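Local coordinates for protein glutathionyl-hydroquinone reductase PcpF (Sphingobium chlorophenolicum, PDB 4FQU) that catalyses the glutathione-dependent reduction of glutathionyl-hydroquinones to hydroquinones, a step in the breakdown of the pollutant pentachlorophenol, at residues Asp158-Ile168 against Leu219-Ile229. Sequence-based numbering, arbitrary orientation.
Sequences DYYPAEFRPEI and LVGDRLTEADI
Ile168 lies across Val220 at about a right angle, its CG1 3.9 Å from Val220 CG1, in the packed, buried part of the contact with Thr225 and Ala227. The CG1 branch runs on to CD1 beside Thr225 OG1, whereas Ile168 CG2 reaches Glu226 CG and, at 4.3 Å, Ala227 CB; a branched aliphatic residue suits a place with neighbours on several fronts. Val220 CG1, set anti to the backbone N (chi1 179°), also meets Phe164 CD2. The one hydrogen bond between 158-168 and 219-229 runs from Glu226 N to Tyr159 O, 2.8 Å long. Thr225 and Asp228 form a capping box at the start of helix 226-245: the threonine hydroxyl can accept a first-turn N-H, that of Ala227, and the aspartate carboxylate takes Thr225 N in return, Asp228 OD1 lying 2.9 Å from it. This N-capping box in the all-helical C-terminal domain is a recognised feature of the glutathione transferase fold. Tyr159, whose CE1 packs against Leu224 CD2, has a ring large enough to span to Met62 and Leu65 of helix 54-65 in the thioredoxin-like domain. Glu226 OE1 comes within 3.6 Å of Tyr160 CG, but its charge is paired with Arg143, which also makes a cation-pi contact with the Tyr160 ring. Around the partly exposed Asp158, Phe164 and Arg223, no hydrogen bond or salt bridge joins the segments. Arg223, bent at chi3 (89°), lays one guanidinium face over Pro161 CG, 3.5 Å from Arg223 NH1, while its CD approaches Phe164 CE1; a long, flat-ended side chain can cover apolar neighbours and keep its charge near solvent. Asp158 OD2 remains 5.4 Å from Arg223 NH2.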
loop_
_atom_site.group_PDB
_atom_site.type_symbol
_atom_site.label_atom_id
_atom_site.label_comp_id
_atom_site.label_asym_id
_atom_site.label_seq_id
_atom_site.Cartn_x
_atom_site.Cartn_y
_atom_site.Cartn_z
ATOM N N ASP A 158 7.316 -34.911 13.760
ATOM C CA ASP A 158 8.715 -34.622 13.404
ATOM C C ASP A 158 8.707 -33.724 12.192
ATOM O O ASP A 158 8.451 -34.184 11.070
ATOM C CB ASP A 158 9.507 -35.896 13.115
ATOM C CG ASP A 158 11.001 -35.634 12.757
ATOM O OD1 ASP A 158 11.516 -34.515 13.000
ATOM O OD2 ASP A 158 11.673 -36.576 12.243
ATOM N N TYR A 159 8.931 -32.431 12.415
ATOM C CA TYR A 159 8.741 -31.456 11.348
ATOM C C TYR A 159 10.075 -31.144 10.676
ATOM O O TYR A 159 10.174 -30.211 9.871
ATOM C CB TYR A 159 8.083 -30.195 11.879
ATOM C CG TYR A 159 6.733 -30.462 12.425
ATOM C CD1 TYR A 159 5.613 -30.433 11.606
ATOM C CD2 TYR A 159 6.565 -30.769 13.757
ATOM C CE1 TYR A 159 4.357 -30.687 12.105
ATOM C CE2 TYR A 159 5.312 -31.042 14.265
ATOM C CZ TYR A 159 4.220 -31.001 13.435
ATOM O OH TYR A 159 3.004 -31.280 13.963
ATOM N N TYR A 160 11.083 -31.951 11.012
ATOM C CA TYR A 160 12.380 -31.882 10.394
ATOM C C TYR A 160 12.887 -33.308 10.161
ATOM O O TYR A 160 13.924 -33.716 10.696
ATOM C CB TYR A 160 13.330 -31.099 11.294
ATOM C CG TYR A 160 14.572 -30.647 10.582
ATOM C CD1 TYR A 160 14.513 -30.206 9.260
ATOM C CD2 TYR A 160 15.794 -30.641 11.216
ATOM C CE1 TYR A 160 15.643 -29.792 8.594
ATOM C CE2 TYR A 160 16.926 -30.222 10.550
ATOM C CZ TYR A 160 16.853 -29.802 9.244
ATOM O OH TYR A 160 17.985 -29.378 8.579
ATOM N N PRO A 161 12.143 -34.081 9.367
ATOM C CA PRO A 161 12.359 -35.501 9.060
ATOM C C PRO A 161 13.738 -35.735 8.493
ATOM O O PRO A 161 13.996 -35.190 7.421
ATOM C CB PRO A 161 11.350 -35.764 7.931
ATOM C CG PRO A 161 10.322 -34.798 8.128
ATOM C CD PRO A 161 11.006 -33.546 8.614
ATOM N N ALA A 162 14.581 -36.539 9.137
ATOM C CA ALA A 162 15.946 -36.720 8.632
ATOM C C ALA A 162 15.936 -37.036 7.172
ATOM O O ALA A 162 16.821 -36.587 6.452
ATOM C CB ALA A 162 16.648 -37.804 9.359
ATOM N N GLU A 163 14.934 -37.805 6.738
ATOM C CA GLU A 163 14.857 -38.238 5.338
ATOM C C GLU A 163 14.876 -37.088 4.348
ATOM O O GLU A 163 15.152 -37.307 3.165
ATOM C CB GLU A 163 13.609 -39.097 5.089
ATOM C CG GLU A 163 13.331 -39.403 3.585
ATOM C CD GLU A 163 12.107 -40.336 3.350
ATOM O OE1 GLU A 163 11.377 -40.600 4.342
ATOM O OE2 GLU A 163 11.880 -40.796 2.187
ATOM N N PHE A 164 14.598 -35.874 4.847
ATOM C CA PHE A 164 14.204 -34.727 4.024
ATOM C C PHE A 164 14.935 -33.459 4.334
ATOM O O PHE A 164 14.741 -32.441 3.679
ATOM C CB PHE A 164 12.744 -34.452 4.230
ATOM C CG PHE A 164 11.847 -35.530 3.711
ATOM C CD1 PHE A 164 11.259 -36.429 4.576
ATOM C CD2 PHE A 164 11.556 -35.630 2.357
ATOM C CE1 PHE A 164 10.404 -37.408 4.085
ATOM C CE2 PHE A 164 10.706 -36.573 1.884
ATOM C CZ PHE A 164 10.137 -37.468 2.735
ATOM N N ARG A 165 15.783 -33.514 5.343
ATOM C CA ARG A 165 16.453 -32.312 5.806
ATOM C C ARG A 165 17.100 -31.508 4.685
ATOM O O ARG A 165 16.869 -30.310 4.598
ATOM C CB ARG A 165 17.410 -32.614 6.938
ATOM C CG ARG A 165 16.740 -33.289 8.116
ATOM C CD ARG A 165 17.554 -33.125 9.388
ATOM N NE ARG A 165 16.745 -33.480 10.538
ATOM C CZ ARG A 165 16.943 -34.546 11.296
ATOM N NH1 ARG A 165 17.947 -35.360 11.022
ATOM N NH2 ARG A 165 16.143 -34.789 12.333
ATOM N N PRO A 166 17.872 -32.158 3.797
ATOM C CA PRO A 166 18.416 -31.423 2.646
ATOM C C PRO A 166 17.367 -30.589 1.922
ATOM O O PRO A 166 17.547 -29.371 1.824
ATOM C CB PRO A 166 18.899 -32.532 1.726
ATOM C CG PRO A 166 18.126 -33.723 2.155
ATOM C CD PRO A 166 18.089 -33.599 3.634
ATOM N N GLU A 167 16.290 -31.195 1.440
ATOM C CA GLU A 167 15.307 -30.369 0.712
ATOM C C GLU A 167 14.672 -29.294 1.575
ATOM O O GLU A 167 14.560 -28.144 1.153
ATOM C CB GLU A 167 14.203 -31.167 0.037
ATOM C CG GLU A 167 13.239 -30.255 -0.581
ATOM C CD GLU A 167 12.232 -30.976 -1.422
ATOM O OE1 GLU A 167 12.001 -32.179 -1.125
ATOM O OE2 GLU A 167 11.676 -30.341 -2.370
ATOM N N ILE A 168 14.254 -29.666 2.781
ATOM C CA ILE A 168 13.744 -28.661 3.687
ATOM C C ILE A 168 14.718 -27.499 3.758
ATOM O O ILE A 168 14.334 -26.348 3.613
ATOM C CB ILE A 168 13.547 -29.198 5.043
ATOM C CG1 ILE A 168 12.544 -30.340 4.964
ATOM C CG2 ILE A 168 13.024 -28.115 5.874
ATOM C CD1 ILE A 168 11.968 -30.730 6.281
ATOM N N LEU A 219 4.916 -28.538 1.232
ATOM C CA LEU A 219 6.130 -28.219 0.509
ATOM C C LEU A 219 7.043 -29.411 0.335
ATOM O O LEU A 219 7.731 -29.476 -0.664
ATOM C CB LEU A 219 6.906 -27.118 1.224
ATOM C CG LEU A 219 6.295 -25.743 1.140
ATOM C CD1 LEU A 219 6.926 -24.883 2.201
ATOM C CD2 LEU A 219 6.498 -25.186 -0.211
ATOM N N VAL A 220 7.069 -30.338 1.293
ATOM C CA VAL A 220 8.120 -31.358 1.304
ATOM C C VAL A 220 7.685 -32.774 1.644
ATOM O O VAL A 220 7.164 -33.049 2.708
ATOM C CB VAL A 220 9.196 -30.988 2.250
ATOM C CG1 VAL A 220 10.258 -32.066 2.257
ATOM C CG2 VAL A 220 9.750 -29.613 1.873
ATOM N N GLY A 221 7.951 -33.690 0.739
ATOM C CA GLY A 221 7.093 -34.839 0.650
ATOM C C GLY A 221 5.638 -34.357 0.730
ATOM O O GLY A 221 5.227 -33.332 0.118
ATOM N N ASP A 222 4.841 -35.109 1.478
ATOM C CA ASP A 222 3.471 -34.734 1.710
ATOM C C ASP A 222 3.230 -34.802 3.181
ATOM O O ASP A 222 2.473 -35.631 3.650
ATOM C CB ASP A 222 2.515 -35.626 0.927
ATOM C CG ASP A 222 1.776 -34.846 -0.159
ATOM O OD1 ASP A 222 0.594 -35.195 -0.418
ATOM O OD2 ASP A 222 2.374 -33.868 -0.725
ATOM N N ARG A 223 3.917 -33.917 3.881
ATOM C CA ARG A 223 3.975 -33.862 5.327
ATOM C C ARG A 223 4.076 -32.385 5.642
ATOM O O ARG A 223 4.843 -31.666 4.983
ATOM C CB ARG A 223 5.238 -34.573 5.832
ATOM C CG ARG A 223 5.360 -36.011 5.328
ATOM C CD ARG A 223 6.797 -36.594 5.302
ATOM N NE ARG A 223 7.164 -37.236 6.548
ATOM C CZ ARG A 223 7.174 -36.594 7.720
ATOM N NH1 ARG A 223 6.836 -35.306 7.776
ATOM N NH2 ARG A 223 7.525 -37.233 8.840
ATOM N N LEU A 224 3.285 -31.919 6.605
ATOM C CA LEU A 224 3.531 -30.607 7.164
ATOM C C LEU A 224 4.932 -30.623 7.749
ATOM O O LEU A 224 5.261 -31.498 8.489
ATOM C CB LEU A 224 2.527 -30.291 8.260
ATOM C CG LEU A 224 2.911 -29.021 8.993
ATOM C CD1 LEU A 224 2.609 -27.846 8.091
ATOM C CD2 LEU A 224 2.200 -28.864 10.312
ATOM N N THR A 225 5.778 -29.674 7.403
ATOM C CA THR A 225 7.119 -29.633 7.982
ATOM C C THR A 225 7.570 -28.200 8.270
ATOM O O THR A 225 6.811 -27.233 8.066
ATOM C CB THR A 225 8.143 -30.278 7.079
ATOM O OG1 THR A 225 8.503 -29.341 6.064
ATOM C CG2 THR A 225 7.562 -31.514 6.433
ATOM N N GLU A 226 8.793 -28.048 8.762
ATOM C CA GLU A 226 9.177 -26.733 9.250
ATOM C C GLU A 226 9.292 -25.767 8.098
ATOM O O GLU A 226 9.257 -24.556 8.295
ATOM C CB GLU A 226 10.438 -26.761 10.109
ATOM C CG GLU A 226 11.747 -26.726 9.358
ATOM C CD GLU A 226 12.885 -26.585 10.315
ATOM O OE1 GLU A 226 13.039 -27.445 11.197
ATOM O OE2 GLU A 226 13.588 -25.565 10.257
ATOM N N ALA A 227 9.390 -26.306 6.884
ATOM C CA ALA A 227 9.360 -25.468 5.683
ATOM C C ALA A 227 8.093 -24.637 5.666
ATOM O O ALA A 227 8.178 -23.424 5.646
ATOM C CB ALA A 227 9.454 -26.294 4.453
ATOM N N ASP A 228 6.922 -25.273 5.720
ATOM C CA ASP A 228 5.644 -24.544 5.682
ATOM C C ASP A 228 5.522 -23.669 6.908
ATOM O O ASP A 228 5.013 -22.547 6.836
ATOM C CB ASP A 228 4.440 -25.484 5.610
ATOM C CG ASP A 228 4.719 -26.731 4.789
ATOM O OD1 ASP A 228 5.270 -27.721 5.339
ATOM O OD2 ASP A 228 4.400 -26.721 3.580
ATOM N N ILE A 229 5.994 -24.172 8.039
ATOM C CA ILE A 229 5.819 -23.446 9.273
ATOM C C ILE A 229 6.577 -22.117 9.266
ATOM O O ILE A 229 6.255 -21.213 10.014
ATOM C CB ILE A 229 6.239 -24.312 10.440
ATOM C CG1 ILE A 229 5.366 -25.531 10.463
ATOM C CG2 ILE A 229 6.087 -23.585 11.737
ATOM C CD1 ILE A 229 5.324 -26.166 11.781
#